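Local coordinates for Cif-like 1 (Burkholderia cenocepacia, PDB 7JQY), which probably acts as an epoxide hydrolase of the alpha/beta hydrolase fold, opening epoxide rings by addition of water, and assembles into an octamer, at residues 91-96 with 222-227. The protein carries 1 engineered substitution. Residue numbers count along the deposited sequence, not the author numbering.
Sequences KPLGGY and RAGFEL
A loop-to-helix contact, in which one arginine reads the carbonyls of an irregular loop, joins the core of this alpha/beta hydrolase to its helical insertion: 91-96 lies in the loop between strand 77-82 of the central sheet and helix 98-111, whereas 222-227 belongs to helix 220-229 in the helical region inserted between strands 140-146 and 250-255, placed as in the cap domain of related epoxide hydrolases. The CA atoms approach at both ends, Lys91 to Ala223 at 6.0 Å and Tyr96 to Leu227 at 5.2 Å, while the loop bulges away between them and turns back at Gly95, whose positive phi (85°) suits glycine. Within the loop, Tyr96 OH donates to Pro92 O (2.7 Å). The Tyr96 ring (chi1 m) lies against the helix, its OH 3.5 Å from Ala223 CB, CD1 3.5 Å from Glu226 CB and CD2 4.0 Å from Leu227 CD2. Arg222, extended through chi1 and chi2 (both t) and then bent at chi3 (p), gives hydrogen bonds from NH2 to Lys91 O (2.8 Å) and from NH1 to Pro92 O (3.1 Å). One water links Leu93 O (2.8 Å) to Glu226 OE1 (2.9 Å). Glu226 OE2 forms salt bridges with Arg229 and Arg176 of its own chain. The guanidinium thus gathers two successive loop carbonyls and, through NE, salt-bridges Asp177 of the second subunit, linking loop, helix and subunit interface.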
# COMPACT_ATOMS: atom_id res chain seq x y z
N LYS B 91 -16.16 -22.27 -3.23
CA LYS B 91 -16.06 -21.81 -1.85
C LYS B 91 -17.45 -21.39 -1.37
O LYS B 91 -17.73 -20.19 -1.24
CB LYS B 91 -15.07 -20.66 -1.70
CG LYS B 91 -13.61 -21.06 -1.75
CD LYS B 91 -13.05 -20.85 -3.14
CE LYS B 91 -11.59 -21.30 -3.24
NZ LYS B 91 -11.23 -21.55 -4.67
N PRO B 92 -18.33 -22.35 -1.08
CA PRO B 92 -19.68 -21.99 -0.62
C PRO B 92 -19.69 -21.40 0.78
O PRO B 92 -18.65 -21.31 1.44
CB PRO B 92 -20.44 -23.33 -0.67
CG PRO B 92 -19.38 -24.37 -0.56
CD PRO B 92 -18.16 -23.81 -1.23
N LEU B 93 -20.87 -20.96 1.23
CA LEU B 93 -21.00 -20.34 2.55
C LEU B 93 -20.74 -21.34 3.68
O LEU B 93 -20.04 -21.01 4.65
CB LEU B 93 -22.39 -19.72 2.68
CG LEU B 93 -22.82 -19.17 4.04
CD1 LEU B 93 -22.08 -17.88 4.34
CD2 LEU B 93 -24.32 -18.94 4.05
N GLY B 94 -21.29 -22.54 3.57
CA GLY B 94 -21.18 -23.50 4.64
C GLY B 94 -20.90 -24.91 4.16
O GLY B 94 -20.52 -25.11 3.01
N GLY B 95 -21.16 -25.90 5.02
CA GLY B 95 -20.83 -27.28 4.72
C GLY B 95 -19.40 -27.64 5.05
O GLY B 95 -18.85 -28.58 4.46
N TYR B 96 -18.78 -26.94 6.00
CA TYR B 96 -17.37 -27.15 6.32
C TYR B 96 -17.16 -28.03 7.56
O TYR B 96 -16.02 -28.19 7.99
CB TYR B 96 -16.65 -25.81 6.48
CG TYR B 96 -16.60 -25.04 5.17
CD1 TYR B 96 -17.35 -23.89 4.98
CD2 TYR B 96 -15.83 -25.51 4.11
CE1 TYR B 96 -17.31 -23.20 3.79
CE2 TYR B 96 -15.79 -24.84 2.91
CZ TYR B 96 -16.53 -23.68 2.76
OH TYR B 96 -16.50 -23.01 1.56
N ARG B 222 -11.13 -17.58 3.82
CA ARG B 222 -12.37 -17.75 4.58
C ARG B 222 -12.78 -19.21 4.63
O ARG B 222 -13.05 -19.76 5.70
CB ARG B 222 -13.50 -16.92 3.95
CG ARG B 222 -14.88 -17.34 4.44
CD ARG B 222 -16.03 -16.58 3.77
NE ARG B 222 -16.24 -16.97 2.38
CZ ARG B 222 -16.78 -18.12 2.00
NH1 ARG B 222 -17.14 -19.01 2.92
NH2 ARG B 222 -16.95 -18.40 0.71
N ALA B 223 -12.81 -19.86 3.47
CA ALA B 223 -13.24 -21.25 3.42
C ALA B 223 -12.31 -22.14 4.22
O ALA B 223 -12.75 -23.08 4.89
CB ALA B 223 -13.31 -21.74 1.97
N GLY B 224 -11.00 -21.87 4.14
CA GLY B 224 -10.06 -22.65 4.94
C GLY B 224 -10.28 -22.48 6.43
O GLY B 224 -10.29 -23.46 7.18
N PHE B 225 -10.54 -21.25 6.88
CA PHE B 225 -10.71 -21.00 8.31
C PHE B 225 -12.03 -21.56 8.83
O PHE B 225 -12.13 -21.86 10.03
CB PHE B 225 -10.63 -19.50 8.59
CG PHE B 225 -9.26 -18.92 8.36
CD1 PHE B 225 -8.13 -19.70 8.56
CD2 PHE B 225 -9.11 -17.61 7.93
CE1 PHE B 225 -6.86 -19.17 8.35
CE2 PHE B 225 -7.86 -17.08 7.70
CZ PHE B 225 -6.73 -17.86 7.91
N GLU B 226 -13.05 -21.68 7.98
CA GLU B 226 -14.31 -22.27 8.38
C GLU B 226 -14.18 -23.76 8.70
O GLU B 226 -15.02 -24.31 9.43
CB GLU B 226 -15.36 -22.08 7.28
CG GLU B 226 -15.78 -20.62 7.06
CD GLU B 226 -16.55 -20.03 8.23
OE1 GLU B 226 -17.25 -20.79 8.92
OE2 GLU B 226 -16.45 -18.80 8.45
N LEU B 227 -13.16 -24.43 8.17
CA LEU B 227 -12.88 -25.79 8.61
C LEU B 227 -12.56 -25.81 10.10
O LEU B 227 -13.04 -26.69 10.83
CB LEU B 227 -11.70 -26.38 7.82
CG LEU B 227 -11.79 -26.34 6.30
CD1 LEU B 227 -10.41 -26.58 5.65
CD2 LEU B 227 -12.77 -27.39 5.88
O HOH W 1 -19.27 -21.99 7.20
O HOH W 2 -18.46 -19.06 5.45